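PDB 7AGM: N-acetylmuramoyl-L-alanine amidase from Mycolicibacterium smegmatis, which hydrolyses the amide bond between N-acetylmuramic acid and L-alanine in peptidoglycan, acting as a zinc-dependent amidase of the Amidase_3 family. Local coordinates for residues A[17-21]-A[40-44]; A[29-33]-A[169-173]; A[108-112]-A[155-159]; A[24-30]-A[84-90]. All coordinates share one frame; numbering follows the deposited sequence. Where two conformers were deposited one is given.

Contact 1: residues A[17-21]-A[40-44]; sequences HNGAN and QESGT. With ZN (zinc ion), chain C.
His17, a ligand of the zinc ion in this Amidase_3-family enzyme, meets the 40-44 loop through ND1 and one face of its ring. NE2 binds the zinc ion at 2.1 Å, and Glu52, His107 and three waters complete the site. ND1 donates to Glu41 O at 2.9 Å with an N-H...O angle of 153°, the donor standing above the carbonyl plane. Held by the metal at one nitrogen and by this carbonyl at the other, the ring is fixed in its rotation. Gly43 CA lies over one ring face, 3.6 Å from the centroid and 10° off the normal, a CH-pi contact that the absence of a side chain on Gly43 allows. Asn18 comes next: its amide crosses the Gln40 chain obliquely, ND2 reaching Gln40 CG at 3.5 Å. In the conformer described, Gln40 returns OE1 to the backbone N of Glu41, while its NE2 bonds Pro86 O. A water accepts from Asn18 N at 2.8 Å and donates to Asn21 OD1. Asn21 closes the segment, its OD1 also accepting from Asn18 ND2 at 3.1 Å and its ND2 lying 3.7 Å from Ser42 CA.

Contact 2: residues A[29-33]-A[169-173]; sequences VPTGR and AGLNL
Asn172 and Arg33 both place CG anti to their own carbonyl carbon (chi1 -65° for Asn172), and the arginine then runs extended from CG to NE, which carries its guanidinium across the asparagine amide. The contact joins helix 169-173 to the turn that leaves strand 28-30 of the small two-stranded antiparallel sheet. That turn is an ST turn: Thr31 OG1 accepts from Arg33 N at 3.2 Å, and the turn presents Thr31 O to the helix. Asn172 bonds the Thr31 carbonyl with ND2 and the Arg33 guanidinium with OD1. ND2 donates to Thr31 O at 3.0 Å, the acceptor lying in the amide plane and the N-H...O angle being 158°; the same nitrogen also bonds Ser166 O. Asn172 OD1 receives Arg33 NH2 at 3.0 Å, with a weak second bond from NE. The guanidinium and amide planes stand 87° apart, and NH2 approaches from above the carbonyl plane of OD1. Since Pro125 O also takes a bond from NH2, the arginine spans two parts of the fold. Ala169 CB, at 4.0 Å, and Leu173 CD1, at 3.8 Å, cover Pro30 O, a buried carbonyl with no partner in the model. Gly32, at a positive phi, turns a bare CA to the leucine at the end of the segment, Leu173 CD2 lying 3.6 Å from Gly32 CA.

Contact 3: residues A[108-112]-A[155-159]; sequences ADGGP and TYIGQ
Tyr156 faces Gly111 across a wide gap, their CA atoms 7.4 Å apart, so the loop 155-159 and the end of strand 102-109 meet through side chains and not through paired backbones. The ring of Tyr156 runs past Gly111 to Asp109. Asp109 and Tyr156 extend from opposite directions, and Tyr156 OH donates to Asp109 OD2 at 2.7 Å. Asp109 OD2 lies at the ring edge, in its plane, and the hydroxyl meets it on the anti side, 19° out of the carboxylate plane; carboxylate and ring are only 22° apart. With CG of Asp109 anti to its backbone N (chi1 -158°), the carboxylate reaches out to the phenol. Nearer the backbone of Tyr156, Pro112 CD packs against CD2 at 3.9 Å. Gly111 CA approaches CE2 at 4.1 Å, the bare glycine leaving the ring room to pass. Gly111 N is bonded to Asn185 OD1, and the backbone of Asp109 pairs with Gly184 and Met186, which ties this segment to strand 178-185 and the residue after it. The nearest side-chain atom of Asp109 is about 7 Å from the zinc ion. The short, nearly coplanar phenol-carboxylate bond is consistent with a carboxylate whose orientation near the metal is set by the hydroxyl.

Contact 4: residues A[24-30]-A[84-90]; sequences SIGRQVP and LGPCVDE
Val29 makes the close-fitting half of this contact, where strand 28-30 lies over the start of helix 88-98. Its CG2 meets Val88 CG2 at 3.7 Å, the two side chains crossing at about a right angle, and its CG1 reaches Cys87 CB at 4.2 Å. The Asp89 carboxylate lies against the same valine, OD1 3.5 Å from Val29 CB; a chi1 of 63° turns it back over the strand, where OD2 also approaches Pro30 CD. Toward solvent the fit gives way to water and charge. Arg27 bends at chi3 (57°), bringing NH2 to 3.1 Å from Cys87 SG. Two waters in the plane of its guanidinium relay it to Asp89: one accepts from NH2 at 2.8 Å and donates to OD1, the other joins NH1 to OD2. Glu90 OE2 stays 4.4 Å from Arg27 NH2, beyond a salt bridge, while OE1 accepts from Cys87 N at 2.9 Å. At the far end, Ile25 CG2 brushes Leu84 CD2. Cys87 occupies the N-cap position and is disulfide-bonded to Cys39. The disulfide thus ties the loop just after strand 36-38 to the N-cap of helix 88-98, beside the small antiparallel sheet.

How the contacts relate
Contacts 2 and 4 share Val29 and Pro30: strand 28-30 packs on the start of helix 88-98, and the turn after it on helix 169-173, and the two helices touch each other through Ala169 CB and Val88 CG2. Contact 1 adjoins contact 4: Gln40 bonds Pro86 O through NE2 and Ile25 O through its backbone N. Contacts 1 and 2 are partly buried, whereas 3 and 4 lie at the surface. Their chemistry differs: a metal ligand held by a backbone carbonyl in contact 1, a directed amide-guanidinium network in contact 2, one phenol-carboxylate bond in contact 3, and valine packing bordered by water-mediated charges in contact 4. Thr44 CG2 of contact 1 packs on Ala108 O of contact 3.

Contact 1: residues A[17-21]-A[40-44]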
# COMPACT_ATOMS: atom_id res chain seq x y z
N HIS A 17 0.29 -3.53 -8.50
CA HIS A 17 0.60 -4.28 -9.71
C HIS A 17 -0.65 -4.83 -10.38
O HIS A 17 -1.76 -4.55 -9.92
CB HIS A 17 1.69 -5.33 -9.46
CG HIS A 17 2.87 -4.76 -8.75
ND1 HIS A 17 3.85 -4.04 -9.40
CD2 HIS A 17 3.20 -4.75 -7.44
CE1 HIS A 17 4.75 -3.63 -8.52
NE2 HIS A 17 4.38 -4.04 -7.32
N ASN A 18 -0.49 -5.58 -11.47
CA ASN A 18 -1.60 -6.12 -12.24
C ASN A 18 -1.54 -7.64 -12.23
O ASN A 18 -0.47 -8.23 -12.12
CB ASN A 18 -1.53 -5.73 -13.73
CG ASN A 18 -1.33 -4.25 -13.95
OD1 ASN A 18 -1.87 -3.40 -13.24
ND2 ASN A 18 -0.54 -3.92 -14.97
N GLY A 19 -2.71 -8.26 -12.42
CA GLY A 19 -2.76 -9.70 -12.57
C GLY A 19 -2.24 -10.21 -13.90
O GLY A 19 -1.95 -11.40 -14.03
N ALA A 20 -2.13 -9.32 -14.89
CA ALA A 20 -1.50 -9.66 -16.15
C ALA A 20 -0.91 -8.39 -16.74
O ALA A 20 -1.40 -7.29 -16.48
CB ALA A 20 -2.49 -10.29 -17.13
N ASN A 21 0.15 -8.55 -17.52
CA ASN A 21 0.86 -7.42 -18.11
C ASN A 21 1.03 -7.62 -19.60
O ASN A 21 1.10 -8.74 -20.10
CB ASN A 21 2.23 -7.21 -17.46
CG ASN A 21 2.14 -6.82 -16.00
OD1 ASN A 21 1.92 -5.66 -15.67
ND2 ASN A 21 2.29 -7.80 -15.13
N GLN A 40 3.66 0.49 -15.55
CA GLN A 40 3.54 -0.53 -14.53
C GLN A 40 4.80 -1.38 -14.47
O GLN A 40 5.64 -1.35 -15.38
CB GLN A 40 2.31 -1.43 -14.73
CG GLN A 40 1.07 -0.97 -13.97
CD GLN A 40 1.28 -0.94 -12.47
OE1 GLN A 40 2.20 -1.57 -11.94
NE2 GLN A 40 0.42 -0.21 -11.77
N GLU A 41 4.93 -2.11 -13.37
CA GLU A 41 5.95 -3.14 -13.20
C GLU A 41 5.22 -4.42 -12.84
O GLU A 41 4.15 -4.38 -12.22
CB GLU A 41 6.90 -2.81 -12.05
CG GLU A 41 7.87 -1.71 -12.34
CD GLU A 41 8.94 -2.12 -13.32
OE1 GLU A 41 9.26 -3.33 -13.40
OE2 GLU A 41 9.47 -1.23 -14.03
N SER A 42 5.80 -5.56 -13.20
CA SER A 42 5.14 -6.83 -12.93
C SER A 42 4.98 -7.09 -11.44
O SER A 42 4.02 -7.74 -11.01
CB SER A 42 5.92 -7.97 -13.58
OG SER A 42 7.27 -7.97 -13.14
N GLY A 43 5.91 -6.60 -10.63
CA GLY A 43 5.95 -6.96 -9.23
C GLY A 43 6.91 -8.12 -8.99
O GLY A 43 7.33 -8.82 -9.90
N THR A 44 7.26 -8.31 -7.72
CA THR A 44 8.18 -9.37 -7.36
C THR A 44 7.41 -10.67 -7.11
O THR A 44 6.22 -10.78 -7.42
CB THR A 44 9.09 -8.92 -6.21
OG1 THR A 44 10.15 -9.88 -6.03
CG2 THR A 44 8.30 -8.78 -4.91
ZN ZN C . 5.14 -3.58 -5.41
O HOH W 1 1.84 -5.17 -12.92
O HOH W 2 7.00 -4.12 -6.34
O HOH W 3 6.26 -1.82 -6.19
O HOH W 4 6.68 -3.65 -4.02

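Contact 2: residues A[29-33]-A[169-173]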
# COMPACT_ATOMS: atom_id res chain seq x y z
N VAL A 29 5.10 7.49 -17.88
CA VAL A 29 4.06 8.30 -17.24
C VAL A 29 4.73 9.23 -16.23
O VAL A 29 5.82 8.91 -15.73
CB VAL A 29 2.98 7.42 -16.58
CG1 VAL A 29 2.38 6.43 -17.58
CG2 VAL A 29 3.54 6.69 -15.36
N PRO A 30 4.14 10.38 -15.92
CA PRO A 30 4.81 11.33 -15.02
C PRO A 30 4.93 10.79 -13.60
O PRO A 30 4.07 10.06 -13.11
CB PRO A 30 3.89 12.56 -15.06
CG PRO A 30 2.57 12.04 -15.48
CD PRO A 30 2.85 10.90 -16.41
N THR A 31 6.01 11.20 -12.94
CA THR A 31 6.29 10.81 -11.57
C THR A 31 5.79 11.82 -10.55
O THR A 31 5.69 11.48 -9.36
CB THR A 31 7.80 10.70 -11.36
OG1 THR A 31 8.40 12.00 -11.53
CG2 THR A 31 8.40 9.72 -12.33
N GLY A 32 5.50 13.05 -10.97
CA GLY A 32 5.13 14.11 -10.06
C GLY A 32 6.29 14.99 -9.63
O GLY A 32 6.05 16.02 -8.97
N ARG A 33 7.52 14.64 -9.99
CA ARG A 33 8.68 15.46 -9.68
C ARG A 33 9.48 15.81 -10.93
O ARG A 33 10.68 16.07 -10.86
CB ARG A 33 9.55 14.82 -8.61
CG ARG A 33 8.81 14.60 -7.31
CD ARG A 33 9.73 14.05 -6.23
NE ARG A 33 8.97 13.53 -5.10
CZ ARG A 33 8.72 14.19 -3.98
NH1 ARG A 33 9.18 15.43 -3.80
NH2 ARG A 33 8.01 13.61 -3.02
N ALA A 169 5.50 7.31 -7.71
CA ALA A 169 4.55 8.20 -8.40
C ALA A 169 3.22 8.30 -7.66
O ALA A 169 2.64 9.38 -7.54
CB ALA A 169 4.35 7.74 -9.84
N GLY A 170 2.70 7.17 -7.17
CA GLY A 170 1.41 7.20 -6.50
C GLY A 170 1.41 8.06 -5.25
O GLY A 170 0.41 8.71 -4.93
N LEU A 171 2.53 8.08 -4.51
CA LEU A 171 2.67 8.95 -3.35
C LEU A 171 2.92 10.39 -3.76
O LEU A 171 2.29 11.31 -3.22
CB LEU A 171 3.82 8.44 -2.47
CG LEU A 171 3.53 7.11 -1.75
CD1 LEU A 171 4.79 6.64 -1.04
CD2 LEU A 171 2.38 7.21 -0.77
N ASN A 172 3.79 10.62 -4.75
CA ASN A 172 4.09 11.99 -5.16
C ASN A 172 2.84 12.70 -5.66
O ASN A 172 2.68 13.91 -5.45
CB ASN A 172 5.12 11.99 -6.29
CG ASN A 172 6.46 11.45 -5.88
OD1 ASN A 172 6.81 11.43 -4.69
ND2 ASN A 172 7.25 11.04 -6.86
N LEU A 173 1.97 11.98 -6.34
CA LEU A 173 0.84 12.61 -7.02
C LEU A 173 -0.41 12.71 -6.15
O LEU A 173 -1.36 13.40 -6.55
CB LEU A 173 0.53 11.87 -8.33
CG LEU A 173 1.61 11.95 -9.42
CD1 LEU A 173 1.39 10.88 -10.50
CD2 LEU A 173 1.64 13.35 -10.03

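Contact 3: residues A[108-112]-A[155-159]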
# COMPACT_ATOMS: atom_id res chain seq x y z
N ALA A 108 4.34 -5.82 -1.66
CA ALA A 108 5.34 -6.67 -1.03
C ALA A 108 6.66 -6.49 -1.75
O ALA A 108 6.70 -6.22 -2.96
CB ALA A 108 4.94 -8.15 -1.04
N ASP A 109 7.75 -6.64 -1.01
CA ASP A 109 9.06 -6.19 -1.42
C ASP A 109 9.95 -7.36 -1.83
O ASP A 109 9.68 -8.53 -1.54
CB ASP A 109 9.73 -5.46 -0.25
CG ASP A 109 10.81 -4.51 -0.69
OD1 ASP A 109 10.86 -4.15 -1.89
OD2 ASP A 109 11.62 -4.13 0.18
N GLY A 110 11.04 -7.01 -2.51
CA GLY A 110 12.12 -7.94 -2.77
C GLY A 110 13.42 -7.40 -2.22
O GLY A 110 13.97 -6.42 -2.76
N GLY A 111 13.92 -8.00 -1.15
CA GLY A 111 15.17 -7.58 -0.54
C GLY A 111 16.05 -8.77 -0.23
O GLY A 111 15.75 -9.91 -0.61
N PRO A 112 17.16 -8.54 0.47
CA PRO A 112 18.05 -9.64 0.84
C PRO A 112 17.29 -10.70 1.62
O PRO A 112 16.50 -10.37 2.51
CB PRO A 112 19.12 -8.96 1.71
CG PRO A 112 18.50 -7.68 2.15
CD PRO A 112 17.62 -7.25 1.02
N THR A 155 14.11 -5.03 8.69
CA THR A 155 15.48 -5.02 9.17
C THR A 155 16.48 -4.52 8.13
O THR A 155 17.66 -4.36 8.45
CB THR A 155 15.89 -6.43 9.59
OG1 THR A 155 15.74 -7.33 8.48
CG2 THR A 155 15.03 -6.92 10.76
N TYR A 156 16.03 -4.25 6.90
CA TYR A 156 16.92 -4.05 5.77
C TYR A 156 16.70 -2.75 5.01
O TYR A 156 17.48 -2.45 4.10
CB TYR A 156 16.83 -5.23 4.79
CG TYR A 156 15.46 -5.38 4.14
CD1 TYR A 156 14.44 -6.08 4.78
CD2 TYR A 156 15.20 -4.82 2.90
CE1 TYR A 156 13.19 -6.21 4.19
CE2 TYR A 156 13.95 -4.95 2.30
CZ TYR A 156 12.95 -5.65 2.95
OH TYR A 156 11.71 -5.78 2.37
N ILE A 157 15.67 -1.98 5.33
CA ILE A 157 15.40 -0.71 4.66
C ILE A 157 14.57 0.13 5.61
O ILE A 157 13.83 -0.40 6.44
CB ILE A 157 14.69 -0.93 3.30
CG1 ILE A 157 14.52 0.40 2.55
CG2 ILE A 157 13.36 -1.64 3.50
CD1 ILE A 157 13.97 0.25 1.15
N GLY A 158 14.72 1.45 5.52
CA GLY A 158 13.97 2.36 6.36
C GLY A 158 14.49 2.42 7.78
O GLY A 158 15.52 1.83 8.14
N GLN A 159 13.76 3.16 8.61
CA GLN A 159 14.10 3.34 10.02
C GLN A 159 12.86 3.04 10.86
O GLN A 159 11.87 3.78 10.80
CB GLN A 159 14.61 4.76 10.30
CG GLN A 159 15.96 5.05 9.68
CD GLN A 159 17.06 4.14 10.19
OE1 GLN A 159 17.01 3.67 11.33
NE2 GLN A 159 18.06 3.87 9.36

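Contact 4: residues A[24-30]-A[84-90]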
# COMPACT_ATOMS: atom_id res chain seq x y z
N SER A 24 2.15 -2.48 -22.98
CA SER A 24 1.81 -1.11 -22.63
C SER A 24 2.31 -0.69 -21.25
O SER A 24 2.26 0.50 -20.92
CB SER A 24 0.30 -0.87 -22.76
OG SER A 24 -0.44 -1.81 -22.01
N ILE A 25 2.80 -1.63 -20.43
CA ILE A 25 3.31 -1.27 -19.12
C ILE A 25 4.65 -0.55 -19.17
O ILE A 25 5.06 0.04 -18.17
CB ILE A 25 3.36 -2.46 -18.14
CG1 ILE A 25 4.52 -3.39 -18.47
CG2 ILE A 25 2.02 -3.20 -18.14
CD1 ILE A 25 4.71 -4.52 -17.47
N GLY A 26 5.34 -0.57 -20.32
CA GLY A 26 6.58 0.17 -20.45
C GLY A 26 6.44 1.63 -20.83
O GLY A 26 7.42 2.38 -20.75
N ARG A 27 5.25 2.06 -21.24
CA ARG A 27 5.02 3.45 -21.61
C ARG A 27 5.31 4.37 -20.43
O ARG A 27 5.04 4.04 -19.27
CB ARG A 27 3.56 3.63 -22.05
CG ARG A 27 3.22 5.05 -22.48
CD ARG A 27 1.76 5.18 -22.88
NE ARG A 27 0.86 4.78 -21.81
CZ ARG A 27 0.41 5.59 -20.86
NH1 ARG A 27 0.80 6.86 -20.84
NH2 ARG A 27 -0.41 5.14 -19.92
N GLN A 28 5.88 5.54 -20.73
CA GLN A 28 6.33 6.46 -19.69
C GLN A 28 5.18 7.34 -19.20
O GLN A 28 4.39 7.87 -19.99
CB GLN A 28 7.45 7.35 -20.24
CG GLN A 28 8.72 6.58 -20.55
CD GLN A 28 9.30 5.88 -19.34
OE1 GLN A 28 9.83 6.52 -18.43
NE2 GLN A 28 9.20 4.55 -19.32
N VAL A 29 5.10 7.49 -17.88
CA VAL A 29 4.06 8.30 -17.24
C VAL A 29 4.73 9.23 -16.23
O VAL A 29 5.82 8.91 -15.73
CB VAL A 29 2.98 7.42 -16.58
CG1 VAL A 29 2.38 6.43 -17.58
CG2 VAL A 29 3.54 6.69 -15.36
N PRO A 30 4.14 10.38 -15.92
CA PRO A 30 4.81 11.33 -15.02
C PRO A 30 4.93 10.79 -13.60
O PRO A 30 4.07 10.06 -13.11
CB PRO A 30 3.89 12.56 -15.06
CG PRO A 30 2.57 12.04 -15.48
CD PRO A 30 2.85 10.90 -16.41
N LEU A 84 -4.93 -6.65 -17.21
CA LEU A 84 -4.22 -5.39 -17.06
C LEU A 84 -4.92 -4.49 -16.04
O LEU A 84 -6.14 -4.51 -15.90
CB LEU A 84 -4.14 -4.66 -18.40
CG LEU A 84 -3.19 -5.23 -19.44
CD1 LEU A 84 -3.40 -4.54 -20.78
CD2 LEU A 84 -1.75 -5.07 -18.98
N GLY A 85 -4.11 -3.72 -15.31
CA GLY A 85 -4.60 -2.72 -14.39
C GLY A 85 -4.01 -1.36 -14.72
O GLY A 85 -3.18 -1.24 -15.63
N PRO A 86 -4.41 -0.32 -14.00
CA PRO A 86 -4.04 1.05 -14.40
C PRO A 86 -2.58 1.36 -14.13
O PRO A 86 -1.93 0.77 -13.26
CB PRO A 86 -4.94 1.93 -13.52
CG PRO A 86 -6.03 1.02 -13.01
CD PRO A 86 -5.38 -0.32 -12.89
N CYS A 87 -2.06 2.33 -14.89
CA CYS A 87 -0.70 2.83 -14.68
C CYS A 87 -0.58 3.53 -13.32
O CYS A 87 -1.58 3.91 -12.69
CB CYS A 87 -0.34 3.84 -15.77
SG CYS A 87 -0.41 3.20 -17.45
N VAL A 88 0.67 3.72 -12.89
CA VAL A 88 0.91 4.28 -11.56
C VAL A 88 0.39 5.71 -11.44
O VAL A 88 -0.08 6.10 -10.37
CB VAL A 88 2.40 4.15 -11.15
CG1 VAL A 88 2.77 2.68 -10.93
CG2 VAL A 88 3.30 4.79 -12.19
N ASP A 89 0.46 6.50 -12.52
CA ASP A 89 -0.12 7.84 -12.46
C ASP A 89 -1.64 7.77 -12.43
O ASP A 89 -2.29 8.56 -11.72
CB ASP A 89 0.40 8.72 -13.60
CG ASP A 89 0.02 8.21 -14.98
OD1 ASP A 89 -0.14 6.99 -15.17
OD2 ASP A 89 -0.08 9.05 -15.90
N GLU A 90 -2.22 6.83 -13.18
CA GLU A 90 -3.67 6.65 -13.20
C GLU A 90 -4.20 6.23 -11.83
O GLU A 90 -5.29 6.65 -11.42
CB GLU A 90 -4.07 5.64 -14.27
CG GLU A 90 -3.78 6.11 -15.70
CD GLU A 90 -4.06 5.06 -16.78
OE1 GLU A 90 -3.96 3.84 -16.50
OE2 GLU A 90 -4.37 5.46 -17.92
O HOH W 5 -1.39 6.76 -17.92
O HOH W 6 0.05 9.19 -18.70